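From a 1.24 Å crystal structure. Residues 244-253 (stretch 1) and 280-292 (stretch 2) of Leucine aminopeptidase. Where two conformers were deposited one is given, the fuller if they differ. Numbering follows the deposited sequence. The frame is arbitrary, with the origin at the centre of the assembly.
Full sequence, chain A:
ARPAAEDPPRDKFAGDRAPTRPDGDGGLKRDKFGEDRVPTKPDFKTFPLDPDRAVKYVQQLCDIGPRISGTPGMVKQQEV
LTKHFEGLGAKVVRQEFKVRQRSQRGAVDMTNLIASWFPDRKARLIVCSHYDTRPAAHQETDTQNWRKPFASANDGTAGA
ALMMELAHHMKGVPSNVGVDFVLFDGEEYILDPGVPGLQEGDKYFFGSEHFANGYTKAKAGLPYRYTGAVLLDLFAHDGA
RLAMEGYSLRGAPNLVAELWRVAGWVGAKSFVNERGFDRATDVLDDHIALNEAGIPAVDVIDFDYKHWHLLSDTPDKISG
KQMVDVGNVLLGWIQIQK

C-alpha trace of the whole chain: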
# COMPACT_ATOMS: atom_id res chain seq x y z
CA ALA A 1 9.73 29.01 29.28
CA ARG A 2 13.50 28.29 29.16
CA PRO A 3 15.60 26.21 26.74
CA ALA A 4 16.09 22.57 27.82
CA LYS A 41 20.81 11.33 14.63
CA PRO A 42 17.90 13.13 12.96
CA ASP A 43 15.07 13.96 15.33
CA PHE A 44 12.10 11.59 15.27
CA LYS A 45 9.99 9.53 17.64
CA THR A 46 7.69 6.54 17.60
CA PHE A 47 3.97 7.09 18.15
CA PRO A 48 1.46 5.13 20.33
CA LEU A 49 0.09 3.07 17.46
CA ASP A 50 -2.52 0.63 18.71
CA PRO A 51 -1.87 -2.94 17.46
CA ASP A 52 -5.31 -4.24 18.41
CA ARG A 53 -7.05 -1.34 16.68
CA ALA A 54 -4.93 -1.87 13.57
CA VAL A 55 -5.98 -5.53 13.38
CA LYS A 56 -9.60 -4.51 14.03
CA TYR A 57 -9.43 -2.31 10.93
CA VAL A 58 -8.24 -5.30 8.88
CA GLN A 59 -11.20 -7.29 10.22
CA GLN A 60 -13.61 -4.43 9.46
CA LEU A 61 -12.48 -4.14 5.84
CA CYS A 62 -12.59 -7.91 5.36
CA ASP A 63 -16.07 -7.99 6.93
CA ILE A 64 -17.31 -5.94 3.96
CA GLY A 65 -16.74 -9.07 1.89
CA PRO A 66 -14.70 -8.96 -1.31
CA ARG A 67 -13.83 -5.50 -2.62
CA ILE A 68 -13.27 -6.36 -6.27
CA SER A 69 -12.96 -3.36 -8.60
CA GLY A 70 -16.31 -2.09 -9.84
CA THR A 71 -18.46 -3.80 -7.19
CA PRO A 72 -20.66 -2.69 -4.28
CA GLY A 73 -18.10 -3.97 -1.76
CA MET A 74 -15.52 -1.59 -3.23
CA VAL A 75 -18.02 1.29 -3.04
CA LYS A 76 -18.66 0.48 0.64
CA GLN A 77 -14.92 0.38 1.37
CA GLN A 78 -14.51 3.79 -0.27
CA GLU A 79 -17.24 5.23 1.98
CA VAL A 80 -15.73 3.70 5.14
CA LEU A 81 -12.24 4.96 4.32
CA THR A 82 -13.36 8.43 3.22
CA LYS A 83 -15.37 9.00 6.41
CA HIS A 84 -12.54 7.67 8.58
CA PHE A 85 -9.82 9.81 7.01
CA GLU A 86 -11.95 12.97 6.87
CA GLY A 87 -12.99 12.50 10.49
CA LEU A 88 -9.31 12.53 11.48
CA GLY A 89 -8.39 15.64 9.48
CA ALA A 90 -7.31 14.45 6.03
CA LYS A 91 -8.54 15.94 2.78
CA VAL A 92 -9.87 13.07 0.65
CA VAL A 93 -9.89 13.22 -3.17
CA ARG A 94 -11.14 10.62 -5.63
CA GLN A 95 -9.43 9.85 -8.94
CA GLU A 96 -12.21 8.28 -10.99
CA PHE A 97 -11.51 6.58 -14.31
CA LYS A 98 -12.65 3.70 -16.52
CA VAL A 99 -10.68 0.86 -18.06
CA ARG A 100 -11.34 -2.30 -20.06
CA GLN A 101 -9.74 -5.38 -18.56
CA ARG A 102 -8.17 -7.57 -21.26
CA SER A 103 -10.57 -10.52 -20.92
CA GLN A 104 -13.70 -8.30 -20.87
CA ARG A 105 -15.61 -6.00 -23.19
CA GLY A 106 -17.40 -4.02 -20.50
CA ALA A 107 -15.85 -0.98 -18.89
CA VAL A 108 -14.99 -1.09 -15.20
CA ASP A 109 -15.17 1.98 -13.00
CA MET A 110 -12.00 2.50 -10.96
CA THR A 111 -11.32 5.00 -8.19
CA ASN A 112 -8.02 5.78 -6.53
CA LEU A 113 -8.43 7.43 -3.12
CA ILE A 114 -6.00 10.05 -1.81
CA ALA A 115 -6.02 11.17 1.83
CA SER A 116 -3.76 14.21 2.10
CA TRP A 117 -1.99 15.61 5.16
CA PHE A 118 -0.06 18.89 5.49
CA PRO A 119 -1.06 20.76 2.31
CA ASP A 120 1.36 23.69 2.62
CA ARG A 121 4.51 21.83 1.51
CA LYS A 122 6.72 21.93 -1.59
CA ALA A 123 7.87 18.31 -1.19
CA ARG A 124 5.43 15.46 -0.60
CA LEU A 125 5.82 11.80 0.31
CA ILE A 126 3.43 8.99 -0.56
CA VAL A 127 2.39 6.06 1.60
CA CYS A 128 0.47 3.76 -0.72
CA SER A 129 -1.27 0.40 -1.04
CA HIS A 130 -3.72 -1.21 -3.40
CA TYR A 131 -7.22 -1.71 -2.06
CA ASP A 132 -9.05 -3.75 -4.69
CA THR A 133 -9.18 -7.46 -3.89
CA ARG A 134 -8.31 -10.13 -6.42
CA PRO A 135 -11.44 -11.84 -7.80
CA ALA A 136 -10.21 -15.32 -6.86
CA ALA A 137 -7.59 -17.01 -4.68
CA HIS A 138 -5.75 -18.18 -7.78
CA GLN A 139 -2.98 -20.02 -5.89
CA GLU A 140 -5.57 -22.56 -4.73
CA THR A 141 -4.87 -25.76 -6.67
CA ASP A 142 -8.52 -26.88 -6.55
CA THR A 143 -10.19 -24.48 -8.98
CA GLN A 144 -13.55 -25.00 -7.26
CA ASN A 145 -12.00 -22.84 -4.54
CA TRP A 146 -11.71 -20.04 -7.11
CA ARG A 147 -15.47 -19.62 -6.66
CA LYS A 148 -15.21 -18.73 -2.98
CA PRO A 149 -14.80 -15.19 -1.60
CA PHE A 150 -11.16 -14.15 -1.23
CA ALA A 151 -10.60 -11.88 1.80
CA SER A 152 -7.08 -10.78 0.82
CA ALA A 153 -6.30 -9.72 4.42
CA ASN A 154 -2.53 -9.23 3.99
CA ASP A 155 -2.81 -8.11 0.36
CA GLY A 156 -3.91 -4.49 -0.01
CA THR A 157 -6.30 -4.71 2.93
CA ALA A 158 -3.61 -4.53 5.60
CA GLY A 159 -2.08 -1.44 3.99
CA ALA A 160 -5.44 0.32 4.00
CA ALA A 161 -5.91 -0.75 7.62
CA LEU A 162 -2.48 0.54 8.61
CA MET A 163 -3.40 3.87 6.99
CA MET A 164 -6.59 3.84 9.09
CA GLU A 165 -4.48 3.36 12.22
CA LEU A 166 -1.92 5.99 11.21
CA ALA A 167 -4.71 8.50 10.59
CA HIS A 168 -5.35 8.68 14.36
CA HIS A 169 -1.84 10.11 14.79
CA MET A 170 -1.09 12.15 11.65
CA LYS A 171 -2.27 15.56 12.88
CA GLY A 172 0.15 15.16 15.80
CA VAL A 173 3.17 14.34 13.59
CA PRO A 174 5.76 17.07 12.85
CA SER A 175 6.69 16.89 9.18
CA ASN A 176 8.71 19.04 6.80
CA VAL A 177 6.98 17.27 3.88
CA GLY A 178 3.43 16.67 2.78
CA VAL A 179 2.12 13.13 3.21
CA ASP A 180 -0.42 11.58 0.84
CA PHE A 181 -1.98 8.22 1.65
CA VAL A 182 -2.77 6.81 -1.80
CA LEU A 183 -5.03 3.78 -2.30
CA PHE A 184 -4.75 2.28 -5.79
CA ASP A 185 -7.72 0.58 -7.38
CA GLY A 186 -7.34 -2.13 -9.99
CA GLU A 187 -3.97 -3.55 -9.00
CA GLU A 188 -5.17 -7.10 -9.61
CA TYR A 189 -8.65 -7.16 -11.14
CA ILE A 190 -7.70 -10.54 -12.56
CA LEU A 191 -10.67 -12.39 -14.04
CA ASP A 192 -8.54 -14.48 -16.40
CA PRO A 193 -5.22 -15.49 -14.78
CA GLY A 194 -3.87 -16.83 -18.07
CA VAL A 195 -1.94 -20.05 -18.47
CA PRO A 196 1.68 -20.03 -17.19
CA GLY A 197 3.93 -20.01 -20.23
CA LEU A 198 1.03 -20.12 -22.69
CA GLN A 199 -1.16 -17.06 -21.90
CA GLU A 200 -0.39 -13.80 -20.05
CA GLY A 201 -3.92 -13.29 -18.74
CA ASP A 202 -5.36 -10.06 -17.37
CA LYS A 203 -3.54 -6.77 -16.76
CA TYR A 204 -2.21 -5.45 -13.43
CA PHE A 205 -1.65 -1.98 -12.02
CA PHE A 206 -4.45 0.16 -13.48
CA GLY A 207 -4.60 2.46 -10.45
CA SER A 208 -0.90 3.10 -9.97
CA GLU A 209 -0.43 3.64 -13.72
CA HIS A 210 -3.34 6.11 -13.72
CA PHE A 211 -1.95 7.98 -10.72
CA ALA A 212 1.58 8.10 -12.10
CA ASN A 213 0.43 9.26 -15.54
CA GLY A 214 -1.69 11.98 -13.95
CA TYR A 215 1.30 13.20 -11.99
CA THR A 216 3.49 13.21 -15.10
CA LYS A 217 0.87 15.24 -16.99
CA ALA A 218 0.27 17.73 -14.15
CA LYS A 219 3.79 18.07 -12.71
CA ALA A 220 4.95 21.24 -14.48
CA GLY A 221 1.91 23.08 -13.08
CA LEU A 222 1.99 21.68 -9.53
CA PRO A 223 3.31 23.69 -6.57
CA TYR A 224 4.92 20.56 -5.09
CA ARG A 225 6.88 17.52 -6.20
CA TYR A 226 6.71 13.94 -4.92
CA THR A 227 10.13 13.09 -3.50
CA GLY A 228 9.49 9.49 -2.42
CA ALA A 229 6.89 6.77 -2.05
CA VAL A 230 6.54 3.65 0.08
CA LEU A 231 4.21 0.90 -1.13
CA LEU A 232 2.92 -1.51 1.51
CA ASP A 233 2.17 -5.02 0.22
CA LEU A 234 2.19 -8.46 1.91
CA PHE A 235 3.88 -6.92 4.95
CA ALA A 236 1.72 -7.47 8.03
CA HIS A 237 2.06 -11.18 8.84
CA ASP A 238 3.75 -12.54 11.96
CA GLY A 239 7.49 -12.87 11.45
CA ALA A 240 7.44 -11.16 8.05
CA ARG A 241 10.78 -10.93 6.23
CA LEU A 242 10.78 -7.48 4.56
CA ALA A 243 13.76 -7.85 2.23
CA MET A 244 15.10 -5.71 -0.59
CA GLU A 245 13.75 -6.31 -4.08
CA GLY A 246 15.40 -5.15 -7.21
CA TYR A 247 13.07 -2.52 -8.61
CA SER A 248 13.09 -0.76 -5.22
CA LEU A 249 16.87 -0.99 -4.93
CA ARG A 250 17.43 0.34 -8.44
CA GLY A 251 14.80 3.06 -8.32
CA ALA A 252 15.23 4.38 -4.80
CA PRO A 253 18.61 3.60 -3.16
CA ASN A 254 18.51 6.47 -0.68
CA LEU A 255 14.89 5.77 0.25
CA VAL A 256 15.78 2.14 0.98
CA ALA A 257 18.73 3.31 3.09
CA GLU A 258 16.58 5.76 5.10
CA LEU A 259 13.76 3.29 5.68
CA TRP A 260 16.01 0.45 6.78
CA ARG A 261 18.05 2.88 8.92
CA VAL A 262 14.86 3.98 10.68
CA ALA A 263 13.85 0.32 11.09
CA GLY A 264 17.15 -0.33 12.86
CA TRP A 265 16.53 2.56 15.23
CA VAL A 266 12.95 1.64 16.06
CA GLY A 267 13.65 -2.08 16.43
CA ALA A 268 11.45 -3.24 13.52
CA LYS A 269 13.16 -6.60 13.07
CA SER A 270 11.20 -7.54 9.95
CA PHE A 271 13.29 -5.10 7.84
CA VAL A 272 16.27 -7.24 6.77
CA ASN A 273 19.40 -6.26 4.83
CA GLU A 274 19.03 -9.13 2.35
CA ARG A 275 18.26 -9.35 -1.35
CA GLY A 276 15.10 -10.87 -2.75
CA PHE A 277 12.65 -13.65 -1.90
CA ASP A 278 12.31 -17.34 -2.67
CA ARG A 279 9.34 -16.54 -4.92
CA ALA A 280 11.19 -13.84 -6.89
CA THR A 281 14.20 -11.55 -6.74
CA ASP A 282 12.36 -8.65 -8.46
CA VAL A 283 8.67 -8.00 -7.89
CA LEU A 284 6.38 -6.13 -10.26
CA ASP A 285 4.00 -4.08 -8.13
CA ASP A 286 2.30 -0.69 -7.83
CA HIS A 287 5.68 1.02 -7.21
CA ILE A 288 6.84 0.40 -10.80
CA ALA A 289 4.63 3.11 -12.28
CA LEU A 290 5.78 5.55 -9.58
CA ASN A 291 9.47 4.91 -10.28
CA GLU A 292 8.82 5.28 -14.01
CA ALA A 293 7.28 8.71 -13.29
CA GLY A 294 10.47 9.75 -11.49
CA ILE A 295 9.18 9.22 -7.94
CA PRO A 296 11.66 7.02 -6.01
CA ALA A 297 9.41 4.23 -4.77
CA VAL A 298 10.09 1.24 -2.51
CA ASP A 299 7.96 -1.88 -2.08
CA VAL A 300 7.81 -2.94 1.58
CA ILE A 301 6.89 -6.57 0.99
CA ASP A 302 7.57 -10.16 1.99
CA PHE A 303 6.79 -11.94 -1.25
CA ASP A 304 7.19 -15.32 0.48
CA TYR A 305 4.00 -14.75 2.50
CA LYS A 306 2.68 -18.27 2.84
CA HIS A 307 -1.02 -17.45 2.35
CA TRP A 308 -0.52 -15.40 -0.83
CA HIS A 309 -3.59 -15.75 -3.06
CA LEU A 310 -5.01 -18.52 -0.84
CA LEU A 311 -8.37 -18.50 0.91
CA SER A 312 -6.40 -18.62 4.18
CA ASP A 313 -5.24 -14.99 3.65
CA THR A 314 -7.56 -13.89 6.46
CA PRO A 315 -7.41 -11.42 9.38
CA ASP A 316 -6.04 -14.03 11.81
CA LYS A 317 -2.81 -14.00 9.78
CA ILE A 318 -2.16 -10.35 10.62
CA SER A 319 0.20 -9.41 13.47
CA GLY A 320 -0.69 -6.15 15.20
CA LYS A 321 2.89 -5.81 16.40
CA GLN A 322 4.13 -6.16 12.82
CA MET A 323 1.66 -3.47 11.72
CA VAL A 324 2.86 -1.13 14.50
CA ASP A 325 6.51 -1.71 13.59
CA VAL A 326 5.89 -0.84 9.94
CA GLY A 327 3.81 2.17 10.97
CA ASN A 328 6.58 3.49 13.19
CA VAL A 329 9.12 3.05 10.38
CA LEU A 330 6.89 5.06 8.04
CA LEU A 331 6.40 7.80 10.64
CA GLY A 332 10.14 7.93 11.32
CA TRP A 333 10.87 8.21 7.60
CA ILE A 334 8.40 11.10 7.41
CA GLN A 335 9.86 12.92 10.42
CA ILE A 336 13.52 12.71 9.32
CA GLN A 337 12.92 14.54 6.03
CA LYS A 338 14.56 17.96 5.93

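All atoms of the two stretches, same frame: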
# COMPACT_ATOMS: atom_id res chain seq x y z
N MET A 244 14.88 -6.75 0.40
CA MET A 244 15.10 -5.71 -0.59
C MET A 244 14.90 -6.29 -1.99
O MET A 244 15.64 -7.19 -2.41
CB MET A 244 16.50 -5.15 -0.43
CG MET A 244 16.68 -4.51 0.94
SD MET A 244 18.40 -4.06 1.21
CE MET A 244 18.24 -2.99 2.64
N GLU A 245 13.91 -5.80 -2.71
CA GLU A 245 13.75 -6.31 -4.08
C GLU A 245 14.28 -5.32 -5.09
O GLU A 245 14.51 -4.15 -4.78
CB GLU A 245 12.38 -6.88 -4.47
CG GLU A 245 11.22 -5.88 -4.60
CD GLU A 245 11.26 -5.03 -5.88
OE1 GLU A 245 11.11 -3.81 -5.75
OE2 GLU A 245 11.46 -5.57 -7.00
N GLY A 246 14.53 -5.84 -6.29
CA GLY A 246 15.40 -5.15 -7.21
C GLY A 246 14.85 -3.85 -7.75
O GLY A 246 15.61 -2.90 -7.94
N TYR A 247 13.55 -3.79 -8.06
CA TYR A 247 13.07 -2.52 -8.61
C TYR A 247 13.19 -1.40 -7.58
O TYR A 247 13.52 -0.26 -7.93
CB TYR A 247 11.64 -2.66 -9.12
CG TYR A 247 11.54 -3.54 -10.33
CD1 TYR A 247 12.01 -3.12 -11.56
CD2 TYR A 247 10.95 -4.78 -10.24
CE1 TYR A 247 11.90 -3.93 -12.69
CE2 TYR A 247 10.82 -5.61 -11.36
CZ TYR A 247 11.32 -5.18 -12.57
OH TYR A 247 11.21 -5.99 -13.68
N SER A 248 12.95 -1.73 -6.31
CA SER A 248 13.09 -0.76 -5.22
C SER A 248 14.53 -0.34 -5.05
O SER A 248 14.84 0.85 -4.92
CB SER A 248 12.62 -1.42 -3.92
OG SER A 248 11.25 -1.76 -3.99
N LEU A 249 15.45 -1.31 -5.06
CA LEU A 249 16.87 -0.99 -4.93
C LEU A 249 17.34 -0.11 -6.07
O LEU A 249 18.08 0.86 -5.86
CB LEU A 249 17.71 -2.27 -4.91
CG LEU A 249 17.66 -3.06 -3.61
CD1 LEU A 249 18.22 -4.45 -3.83
CD2 LEU A 249 18.39 -2.33 -2.49
N ARG A 250 16.94 -0.42 -7.30
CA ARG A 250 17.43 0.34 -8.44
C ARG A 250 16.78 1.71 -8.51
O ARG A 250 17.43 2.69 -8.89
CB ARG A 250 17.21 -0.45 -9.73
CG ARG A 250 18.11 -1.67 -9.81
CD ARG A 250 18.02 -2.39 -11.15
NE ARG A 250 16.68 -2.91 -11.42
CZ ARG A 250 16.25 -4.11 -11.05
NH1 ARG A 250 17.06 -4.96 -10.41
NH2 ARG A 250 15.01 -4.49 -11.33
N GLY A 251 15.50 1.81 -8.15
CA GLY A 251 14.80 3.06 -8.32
C GLY A 251 14.97 4.02 -7.17
O GLY A 251 14.81 5.23 -7.37
N ALA A 252 15.31 3.53 -5.98
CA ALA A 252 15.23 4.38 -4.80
C ALA A 252 16.29 4.02 -3.76
O ALA A 252 15.96 3.76 -2.60
CB ALA A 252 13.83 4.27 -4.20
N PRO A 253 17.58 4.03 -4.13
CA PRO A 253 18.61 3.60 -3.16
C PRO A 253 18.62 4.39 -1.87
O PRO A 253 18.78 3.79 -0.80
CB PRO A 253 19.92 3.75 -3.95
CG PRO A 253 19.59 4.67 -5.10
CD PRO A 253 18.14 4.43 -5.42
N ALA A 280 10.69 -14.72 -5.84
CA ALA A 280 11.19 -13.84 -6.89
C ALA A 280 12.21 -12.89 -6.29
O ALA A 280 12.12 -12.50 -5.12
CB ALA A 280 10.06 -13.01 -7.52
N THR A 281 13.18 -12.51 -7.12
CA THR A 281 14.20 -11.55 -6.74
C THR A 281 13.69 -10.13 -6.97
O THR A 281 13.95 -9.23 -6.16
CB THR A 281 15.48 -11.86 -7.55
OG1 THR A 281 15.91 -13.21 -7.29
CG2 THR A 281 16.61 -10.94 -7.19
N ASP A 282 12.95 -9.92 -8.07
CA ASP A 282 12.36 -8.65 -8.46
C ASP A 282 10.86 -8.84 -8.56
O ASP A 282 10.39 -9.86 -9.09
CB ASP A 282 12.91 -8.21 -9.83
CG ASP A 282 14.38 -7.79 -9.79
OD1 ASP A 282 15.01 -7.83 -8.70
OD2 ASP A 282 14.90 -7.41 -10.84
N VAL A 283 10.11 -7.87 -8.05
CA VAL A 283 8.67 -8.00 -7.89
C VAL A 283 8.00 -6.84 -8.61
O VAL A 283 8.18 -5.69 -8.23
CB VAL A 283 8.26 -8.03 -6.41
CG1 VAL A 283 6.75 -8.26 -6.29
CG2 VAL A 283 9.04 -9.10 -5.63
N LEU A 284 7.23 -7.15 -9.65
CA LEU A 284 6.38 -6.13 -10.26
C LEU A 284 5.26 -5.78 -9.28
O LEU A 284 4.61 -6.68 -8.72
CB LEU A 284 5.79 -6.65 -11.56
CG LEU A 284 6.82 -6.93 -12.66
CD1 LEU A 284 6.13 -7.60 -13.83
CD2 LEU A 284 7.50 -5.63 -13.08
N ASP A 285 5.01 -4.49 -9.08
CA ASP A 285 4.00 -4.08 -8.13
C ASP A 285 3.62 -2.64 -8.45
O ASP A 285 4.07 -2.05 -9.45
CB ASP A 285 4.53 -4.28 -6.70
CG ASP A 285 3.46 -4.60 -5.70
OD1 ASP A 285 2.26 -4.36 -5.97
OD2 ASP A 285 3.81 -5.08 -4.59
N ASP A 286 2.78 -2.05 -7.60
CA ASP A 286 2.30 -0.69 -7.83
C ASP A 286 3.41 0.36 -7.78
O ASP A 286 3.16 1.49 -8.22
CB ASP A 286 1.20 -0.35 -6.82
CG ASP A 286 -0.16 -0.92 -7.19
OD1 ASP A 286 -0.56 -0.82 -8.37
OD2 ASP A 286 -0.85 -1.40 -6.27
N HIS A 287 4.60 0.04 -7.26
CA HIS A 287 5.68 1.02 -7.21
C HIS A 287 6.38 1.20 -8.55
O HIS A 287 7.11 2.17 -8.72
CB HIS A 287 6.69 0.65 -6.13
CG HIS A 287 7.41 -0.62 -6.39
ND1 HIS A 287 6.78 -1.78 -6.83
CD2 HIS A 287 8.72 -0.93 -6.26
CE1 HIS A 287 7.69 -2.73 -6.95
NE2 HIS A 287 8.87 -2.25 -6.60
N ILE A 288 6.17 0.29 -9.50
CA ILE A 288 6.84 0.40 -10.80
C ILE A 288 6.41 1.67 -11.51
O ILE A 288 7.24 2.44 -12.00
CB ILE A 288 6.56 -0.84 -11.66
CG1 ILE A 288 7.04 -2.11 -10.96
CG2 ILE A 288 7.14 -0.67 -13.07
CD1 ILE A 288 8.53 -2.20 -10.81
N ALA A 289 5.10 1.93 -11.56
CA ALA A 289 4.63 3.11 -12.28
C ALA A 289 5.15 4.38 -11.63
O ALA A 289 5.46 5.36 -12.31
CB ALA A 289 3.11 3.13 -12.33
N LEU A 290 5.27 4.38 -10.29
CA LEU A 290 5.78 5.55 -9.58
C LEU A 290 7.24 5.80 -9.92
O LEU A 290 7.61 6.93 -10.28
CB LEU A 290 5.58 5.38 -8.06
CG LEU A 290 4.15 5.12 -7.60
CD1 LEU A 290 4.13 4.96 -6.09
CD2 LEU A 290 3.24 6.25 -8.00
N ASN A 291 8.07 4.75 -9.88
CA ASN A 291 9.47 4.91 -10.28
C ASN A 291 9.58 5.41 -11.71
O ASN A 291 10.41 6.28 -12.01
CB ASN A 291 10.22 3.59 -10.12
CG ASN A 291 10.65 3.34 -8.68
OD1 ASN A 291 11.43 4.10 -8.10
ND2 ASN A 291 10.14 2.26 -8.08
N GLU A 292 8.74 4.88 -12.61
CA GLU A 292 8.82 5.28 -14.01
C GLU A 292 8.43 6.74 -14.19
O GLU A 292 8.86 7.38 -15.16
CB GLU A 292 7.98 4.34 -14.87
CG GLU A 292 8.65 2.96 -14.96
CD GLU A 292 7.90 1.93 -15.77
OE1 GLU A 292 6.74 2.20 -16.15
OE2 GLU A 292 8.46 0.85 -16.03
O HOH W 1 13.05 5.89 -9.49

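A buried carboxylate is best tolerated when both oxygens are well supplied with donors, and Glu-245 illustrates the principle. Its chi1 and chi2, both p, fold the side chain back over the start of helix 246-251, where it caps the free amides of the first turn: Glu-245 OE1 accepts from Ser-248 N (2.8 Å) and Glu-245 OE2 from Tyr-247 N (2.9 Å), while Ser-248 OG donates to Glu-245 OE1 at 2.7 Å. The same two oxygens reach the second stretch. His-287 NE2 donates to Glu-245 OE1 at 2.9 Å, in the plane of the imidazole, and Val-283 N donates to Glu-245 OE2 at 2.9 Å, nearly linearly. One side chain thus caps a helix and ties it to its neighbour.

Nearer the surface, a salt bridge joins Arg-250 NH2 to Asp-282 OD2 (3.0 Å); the CA-to-CB bond of Arg-250 points sideways, yet the end of the side chain reaches the acid. Beside the salt bridge lies the Tyr-247 ring, with Asp-282 OD2 over one face and Ile-288 over the other, Ile-288 CD1 sitting 3.7 Å from the Tyr-247 ring centroid in a CH-pi contact. Leu-284 CD2 adds apolar packing against Tyr-247 CE2 (3.7 Å).

At two points glycine leaves room for a side-chain oxygen of the other stretch. A CB on Gly-246 would collide with Asp-282 OD1, and one on Gly-251 with Asn-291 OD1. There a water donates to both Gly-251 O and Asn-291 OD1, each at 2.8 Å, bridging the two helices.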